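Lipoprotein (Burkholderia cenocepacia, PDB 4QHQ) binds methionine and probably delivers it, as the substrate-binding lipoprotein of an ABC transporter, to the membrane permease. Local coordinates at residues 94-99 with 166-171; 175-180 with 231-236. One frame throughout, in Å; residues are numbered along the deposited sequence.

Interaction 1: residues 94-99 with 166-171; sequences KDLPQG and VDAAVI
Leu-96 and Pro-97 meet Asp-167 and Ala-168 in a small, loose apolar contact at one end of the five-stranded mixed sheet. The loop 94-99 leads into strand 101-105, and Asp-167 directly precedes strand 168-171, the parallel neighbour of that strand. Leu-96 does most of the touching, through a single methyl. Its CG lies anti to the carbonyl carbon (chi1 -67°), and from there CD2 extends to the start of the strand. Leu-96 CD2 stands 4.0 Å from Asp-167 CB and 4.4 Å from Ala-168 CB. It therefore rests on the aliphatic base of the aspartate, not on its carboxylate. The Pro-97 ring lies farther off, with CG 4.5 Å from Asp-167 OD2. That oxygen has its polar partner elsewhere: it accepts a hydrogen bond from the backbone N of Lys-101, at the beginning of the adjacent strand. Asp-167 thus links the starts of the two strands through OD2, while its CB takes the apolar contact. Leu-102 touches both Leu-96 and Ala-168, and Phe-90 touches both Pro-97 and Asp-167. The mixed sheet, with its parallel strands 101-105 and 168-171, is that of one lobe of the two-lobed periplasmic-binding-protein fold.

Interaction 2: residues 175-180 with 231-236; sequences YALAAN and KQFKGS
Leu-177 packs against Phe-233 and Ser-236 where two helix ends meet in this periplasmic-binding-protein fold. Helix 173-178 closes with a Schellman motif in which Asn-180, at positive phi, is the C-prime residue. Segment 231-236 leaves helix 223-233 through a type I' turn from Phe-233 to Ser-236. The apolar part of the contact rests on one leucine branch. Leu-177 CD1 lies 3.8 Å from Phe-233 CD1 and approaches the ring obliquely. The two side chains cross at about a right angle. Gln-232 CG covers one face of the ring, 3.5 Å above its plane and offset toward the rim. Pro-10 touches both Leu-177 and Phe-233, so helix 10-26 also borders this cluster. The remaining contact is between methyls and a hydroxyl. Both leucine methyls approach Ser-236 OG, with CD1 at 3.6 Å and CD2 at 3.9 Å. Ser-236 is buried, and its OG donates a hydrogen bond within its own turn. At chi1 68° OG sits between the backbone N and the carbonyl carbon, which brings it to the backbone oxygen of Phe-233. Phe-233 O accepts two bonds from this one serine: Ser-236 N at 3.0 Å and Ser-236 OG at 2.8 Å, with a C=O...OG angle of 135°.

Overall arrangement
The two contacts follow each other along the chain: interaction 1 closes before interaction 2 opens. Their centres are 22 Å apart. Strand 168-171 and helix 173-178 are consecutive, and their segments touch, Ile-171 CG2 lying 3.9 Å from Ala-176 N. Interaction 1 lies at the outer end of the five-stranded sheet, about 21 Å from the chain centre. Interaction 2 lies nearer the middle, about 12 Å from that centre. There helix 173-178 meets the end of helix 223-233, which leads to strand 238-239 of the six-stranded sheet. Asn-172 and Asn-174, at the junction of strand 168-171 and helix 173-178, line the methionine pocket, so this unit leads from the five-stranded sheet to the ligand.

Interaction 1: residues 94-99 with 166-171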
ATOM      1  N   LYS A  94     -10.379  21.330   3.897  1.00 21.89           N
ATOM      2  CA  LYS A  94     -11.311  22.338   4.386  1.00 19.65           C
ATOM      3  C   LYS A  94     -11.828  23.240   3.261  1.00 20.25           C
ATOM      4  O   LYS A  94     -12.886  23.853   3.384  1.00 26.08           O
ATOM      5  CB  LYS A  94     -10.654  23.190   5.478  1.00 24.14           C
ATOM      6  N   ASP A  95     -11.061  23.323   2.179  1.00 21.07           N
ATOM      7  CA  ASP A  95     -11.409  24.100   0.996  1.00 22.78           C
ATOM      8  C   ASP A  95     -12.385  23.410   0.042  1.00 19.42           C
ATOM      9  O   ASP A  95     -12.845  24.033  -0.917  1.00 25.25           O
ATOM     10  CB  ASP A  95     -10.144  24.454   0.214  1.00 25.50           C
ATOM     11  CG  ASP A  95      -9.239  25.388   0.970  1.00 34.67           C
ATOM     12  OD1 ASP A  95      -9.761  26.300   1.640  1.00 28.86           O
ATOM     13  OD2 ASP A  95      -8.007  25.213   0.890  1.00 36.76           O
ATOM     14  N   LEU A  96     -12.697  22.140   0.282  1.00 19.93           N
ATOM     15  CA  LEU A  96     -13.599  21.423  -0.614  1.00 20.13           C
ATOM     16  C   LEU A  96     -14.950  22.097  -0.707  1.00 23.22           C
ATOM     17  O   LEU A  96     -15.548  22.430   0.312  1.00 24.46           O
ATOM     18  CB  LEU A  96     -13.799  19.987  -0.152  1.00 19.56           C
ATOM     19  CG  LEU A  96     -12.591  19.064  -0.217  1.00 20.24           C
ATOM     20  CD1 LEU A  96     -12.979  17.742   0.406  1.00 20.59           C
ATOM     21  CD2 LEU A  96     -12.112  18.885  -1.648  1.00 22.32           C
ATOM     22  N   PRO A  97     -15.440  22.297  -1.936  1.00 22.50           N
ATOM     23  CA  PRO A  97     -16.760  22.897  -2.128  1.00 25.60           C
ATOM     24  C   PRO A  97     -17.883  21.912  -1.828  1.00 22.29           C
ATOM     25  O   PRO A  97     -17.652  20.711  -1.648  1.00 22.28           O
ATOM     26  CB  PRO A  97     -16.765  23.266  -3.612  1.00 25.46           C
ATOM     27  CG  PRO A  97     -15.845  22.280  -4.235  1.00 25.36           C
ATOM     28  CD  PRO A  97     -14.767  22.012  -3.215  1.00 26.86           C
ATOM     29  N   GLN A  98     -19.097  22.439  -1.740  1.00 26.86           N
ATOM     30  CA  GLN A  98     -20.291  21.613  -1.665  1.00 26.25           C
ATOM     31  C   GLN A  98     -20.325  20.723  -2.884  1.00 26.20           C
ATOM     32  O   GLN A  98     -20.097  21.183  -4.002  1.00 26.39           O
ATOM     33  CB  GLN A  98     -21.544  22.494  -1.650  1.00 30.50           C
ATOM     34  CG  GLN A  98     -21.821  23.141  -0.317  1.00 41.19           C
ATOM     35  CD  GLN A  98     -22.129  22.124   0.760  1.00 39.72           C
ATOM     36  OE1 GLN A  98     -21.495  22.109   1.814  1.00 47.66           O
ATOM     37  NE2 GLN A  98     -23.120  21.278   0.508  1.00 36.03           N
ATOM     38  N   GLY A  99     -20.578  19.437  -2.664  1.00 28.79           N
ATOM     39  CA  GLY A  99     -20.730  18.504  -3.760  1.00 27.58           C
ATOM     40  C   GLY A  99     -19.409  18.131  -4.409  1.00 24.14           C
ATOM     41  O   GLY A  99     -19.395  17.620  -5.526  1.00 29.37           O
ATOM     42  N   VAL A 166     -11.182  15.269 -10.466  1.00 18.76           N
ATOM     43  CA  VAL A 166     -11.784  15.202  -9.136  1.00 15.65           C
ATOM     44  C   VAL A 166     -11.234  16.336  -8.291  1.00 18.95           C
ATOM     45  O   VAL A 166     -10.242  16.974  -8.650  1.00 17.88           O
ATOM     46  CB  VAL A 166     -11.499  13.861  -8.411  1.00 15.05           C
ATOM     47  CG1 VAL A 166     -12.082  12.685  -9.184  1.00 16.28           C
ATOM     48  CG2 VAL A 166     -10.009  13.673  -8.197  1.00 15.44           C
ATOM     49  N   ASP A 167     -11.880  16.592  -7.163  1.00 14.65           N
ATOM     50  CA  ASP A 167     -11.408  17.657  -6.288  1.00 15.14           C
ATOM     51  C   ASP A 167     -10.320  17.202  -5.320  1.00 13.88           C
ATOM     52  O   ASP A 167      -9.486  18.006  -4.902  1.00 14.72           O
ATOM     53  CB  ASP A 167     -12.589  18.312  -5.584  1.00 16.97           C
ATOM     54  CG  ASP A 167     -13.549  18.913  -6.572  1.00 17.51           C
ATOM     55  OD1 ASP A 167     -13.066  19.657  -7.450  1.00 22.98           O
ATOM     56  OD2 ASP A 167     -14.758  18.609  -6.509  1.00 24.56           O
ATOM     57  N   ALA A 168     -10.310  15.912  -4.991  1.00 12.93           N
ATOM     58  CA  ALA A 168      -9.224  15.324  -4.225  1.00 12.03           C
ATOM     59  C   ALA A 168      -9.287  13.812  -4.383  1.00 13.14           C
ATOM     60  O   ALA A 168     -10.328  13.256  -4.719  1.00 12.69           O
ATOM     61  CB  ALA A 168      -9.307  15.716  -2.752  1.00 16.99           C
ATOM     62  N   ALA A 169      -8.166  13.150  -4.134  1.00 11.13           N
ATOM     63  CA  ALA A 169      -8.131  11.693  -4.162  1.00 10.95           C
ATOM     64  C   ALA A 169      -7.217  11.178  -3.073  1.00 11.46           C
ATOM     65  O   ALA A 169      -6.200  11.793  -2.775  1.00 12.53           O
ATOM     66  CB  ALA A 169      -7.651  11.185  -5.511  1.00 13.40           C
ATOM     67  N   VAL A 170      -7.593  10.052  -2.483  1.00 10.76           N
ATOM     68  CA  VAL A 170      -6.725   9.373  -1.526  1.00  9.43           C
ATOM     69  C   VAL A 170      -5.969   8.306  -2.315  1.00 11.08           C
ATOM     70  O   VAL A 170      -6.591   7.425  -2.924  1.00 11.94           O
ATOM     71  CB  VAL A 170      -7.525   8.729  -0.390  1.00 10.58           C
ATOM     72  CG1 VAL A 170      -6.564   8.033   0.586  1.00 12.49           C
ATOM     73  CG2 VAL A 170      -8.374   9.771   0.328  1.00 15.58           C
ATOM     74  N   ILE A 171      -4.642   8.406  -2.340  1.00  8.31           N
ATOM     75  CA  ILE A 171      -3.827   7.592  -3.248  1.00  8.19           C
ATOM     76  C   ILE A 171      -2.702   6.895  -2.507  1.00  7.94           C
ATOM     77  O   ILE A 171      -1.945   7.534  -1.776  1.00  8.20           O
ATOM     78  CB  ILE A 171      -3.203   8.450  -4.376  1.00  9.63           C
ATOM     79  CG1 ILE A 171      -4.275   9.278  -5.093  1.00 10.88           C
ATOM     80  CG2 ILE A 171      -2.446   7.583  -5.390  1.00 11.07           C
ATOM     81  CD1 ILE A 171      -3.722  10.114  -6.243  1.00 13.27           C
TER

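Interaction 2: residues 175-180 with 231-236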
ATOM      1  N   TYR A 175       1.758   4.268  -5.800  1.00 10.27           N
ATOM      2  CA  TYR A 175       1.210   4.848  -7.018  1.00 10.29           C
ATOM      3  C   TYR A 175       1.446   6.361  -7.092  1.00 11.64           C
ATOM      4  O   TYR A 175       1.706   6.895  -8.170  1.00 12.73           O
ATOM      5  CB  TYR A 175      -0.283   4.541  -7.140  1.00  9.25           C
ATOM      6  CG  TYR A 175      -0.573   3.063  -7.343  1.00  8.47           C
ATOM      7  CD1 TYR A 175       0.061   2.339  -8.352  1.00 10.89           C
ATOM      8  CD2 TYR A 175      -1.493   2.408  -6.544  1.00 10.30           C
ATOM      9  CE1 TYR A 175      -0.215   0.998  -8.537  1.00 12.98           C
ATOM     10  CE2 TYR A 175      -1.766   1.063  -6.715  1.00 11.86           C
ATOM     11  CZ  TYR A 175      -1.133   0.375  -7.719  1.00 11.41           C
ATOM     12  OH  TYR A 175      -1.393  -0.967  -7.925  1.00 13.19           O
ATOM     13  N   ALA A 176       1.339   7.041  -5.951  1.00 10.16           N
ATOM     14  CA  ALA A 176       1.600   8.479  -5.905  1.00  9.81           C
ATOM     15  C   ALA A 176       3.029   8.765  -6.332  1.00 12.77           C
ATOM     16  O   ALA A 176       3.265   9.616  -7.196  1.00 13.74           O
ATOM     17  CB  ALA A 176       1.324   9.035  -4.518  1.00 12.40           C
ATOM     18  N   LEU A 177       3.981   8.035  -5.752  1.00 11.24           N
ATOM     19  CA  LEU A 177       5.379   8.209  -6.123  1.00 12.28           C
ATOM     20  C   LEU A 177       5.637   7.907  -7.602  1.00 13.90           C
ATOM     21  O   LEU A 177       6.394   8.611  -8.257  1.00 15.15           O
ATOM     22  CB  LEU A 177       6.275   7.332  -5.243  1.00 11.96           C
ATOM     23  CG  LEU A 177       6.424   7.802  -3.790  1.00 13.09           C
ATOM     24  CD1 LEU A 177       7.114   6.744  -2.954  1.00 13.10           C
ATOM     25  CD2 LEU A 177       7.181   9.122  -3.709  1.00 13.35           C
ATOM     26  N   ALA A 178       5.000   6.861  -8.121  1.00 14.28           N
ATOM     27  CA  ALA A 178       5.215   6.475  -9.513  1.00 14.20           C
ATOM     28  C   ALA A 178       4.663   7.530 -10.462  1.00 16.97           C
ATOM     29  O   ALA A 178       5.096   7.625 -11.609  1.00 21.19           O
ATOM     30  CB  ALA A 178       4.605   5.109  -9.799  1.00 14.74           C
ATOM     31  N   ALA A 179       3.730   8.341  -9.964  1.00 14.60           N
ATOM     32  CA  ALA A 179       3.132   9.423 -10.740  1.00 16.32           C
ATOM     33  C   ALA A 179       3.803  10.759 -10.446  1.00 16.61           C
ATOM     34  O   ALA A 179       3.285  11.812 -10.818  1.00 22.62           O
ATOM     35  CB  ALA A 179       1.651   9.507 -10.445  1.00 18.98           C
ATOM     36  N   ASN A 180       4.954  10.708  -9.784  1.00 18.50           N
ATOM     37  CA  ASN A 180       5.743  11.897  -9.442  1.00 21.98           C
ATOM     38  C   ASN A 180       5.080  12.858  -8.458  1.00 21.77           C
ATOM     39  O   ASN A 180       5.375  14.060  -8.441  1.00 25.64           O
ATOM     40  CB  ASN A 180       6.236  12.625 -10.698  1.00 35.72           C
ATOM     41  CG  ASN A 180       7.214  11.790 -11.501  1.00 48.36           C
ATOM     42  OD1 ASN A 180       8.388  11.673 -11.141  1.00 56.10           O
ATOM     43  ND2 ASN A 180       6.736  11.197 -12.590  1.00 49.80           N
ATOM     44  N   LYS A 231      16.870   7.739   1.529  1.00 21.39           N
ATOM     45  CA  LYS A 231      17.390   8.694   0.560  1.00 21.91           C
ATOM     46  C   LYS A 231      16.465   8.874  -0.637  1.00 24.20           C
ATOM     47  O   LYS A 231      16.220   9.992  -1.079  1.00 25.19           O
ATOM     48  CB  LYS A 231      18.768   8.247   0.071  1.00 26.59           C
ATOM     49  N   GLN A 232      15.948   7.768  -1.157  1.00 16.52           N
ATOM     50  CA  GLN A 232      15.216   7.802  -2.415  1.00 16.65           C
ATOM     51  C   GLN A 232      13.809   8.370  -2.267  1.00 17.91           C
ATOM     52  O   GLN A 232      13.315   9.051  -3.165  1.00 20.82           O
ATOM     53  CB  GLN A 232      15.145   6.396  -3.023  1.00 19.24           C
ATOM     54  CG  GLN A 232      14.468   6.336  -4.385  1.00 21.04           C
ATOM     55  CD  GLN A 232      15.342   6.871  -5.502  1.00 27.08           C
ATOM     56  OE1 GLN A 232      16.529   7.125  -5.310  1.00 27.35           O
ATOM     57  NE2 GLN A 232      14.755   7.043  -6.679  1.00 30.80           N
ATOM     58  N   PHE A 233      13.158   8.085  -1.143  1.00 17.16           N
ATOM     59  CA  PHE A 233      11.742   8.403  -1.013  1.00 17.20           C
ATOM     60  C   PHE A 233      11.434   9.507  -0.009  1.00 18.29           C
ATOM     61  O   PHE A 233      10.266   9.818   0.245  1.00 18.30           O
ATOM     62  CB  PHE A 233      10.936   7.131  -0.759  1.00 16.46           C
ATOM     63  CG  PHE A 233      11.231   6.049  -1.754  1.00 15.49           C
ATOM     64  CD1 PHE A 233      10.864   6.205  -3.079  1.00 15.81           C
ATOM     65  CD2 PHE A 233      11.905   4.894  -1.376  1.00 15.39           C
ATOM     66  CE1 PHE A 233      11.142   5.227  -4.009  1.00 16.87           C
ATOM     67  CE2 PHE A 233      12.186   3.913  -2.302  1.00 15.91           C
ATOM     68  CZ  PHE A 233      11.805   4.075  -3.619  1.00 14.79           C
ATOM     69  N   LYS A 234      12.492  10.094   0.547  1.00 22.92           N
ATOM     70  CA  LYS A 234      12.407  11.384   1.244  1.00 23.29           C
ATOM     71  C   LYS A 234      11.500  11.404   2.477  1.00 21.31           C
ATOM     72  O   LYS A 234      11.003  12.460   2.872  1.00 23.12           O
ATOM     73  CB  LYS A 234      11.989  12.487   0.262  1.00 23.44           C
ATOM     74  N   GLY A 235      11.293  10.246   3.091  1.00 18.52           N
ATOM     75  CA  GLY A 235      10.465  10.168   4.282  1.00 17.71           C
ATOM     76  C   GLY A 235       9.049   9.670   4.039  1.00 15.47           C
ATOM     77  O   GLY A 235       8.312   9.403   4.986  1.00 17.59           O
ATOM     78  N   SER A 236       8.658   9.547   2.772  1.00 14.03           N
ATOM     79  CA  SER A 236       7.327   9.044   2.440  1.00 12.62           C
ATOM     80  C   SER A 236       7.194   7.546   2.731  1.00 12.06           C
ATOM     81  O   SER A 236       6.089   7.019   2.854  1.00 13.29           O
ATOM     82  CB  SER A 236       7.002   9.308   0.972  1.00 12.88           C
ATOM     83  OG  SER A 236       7.815   8.523   0.117  1.00 14.91           O
TER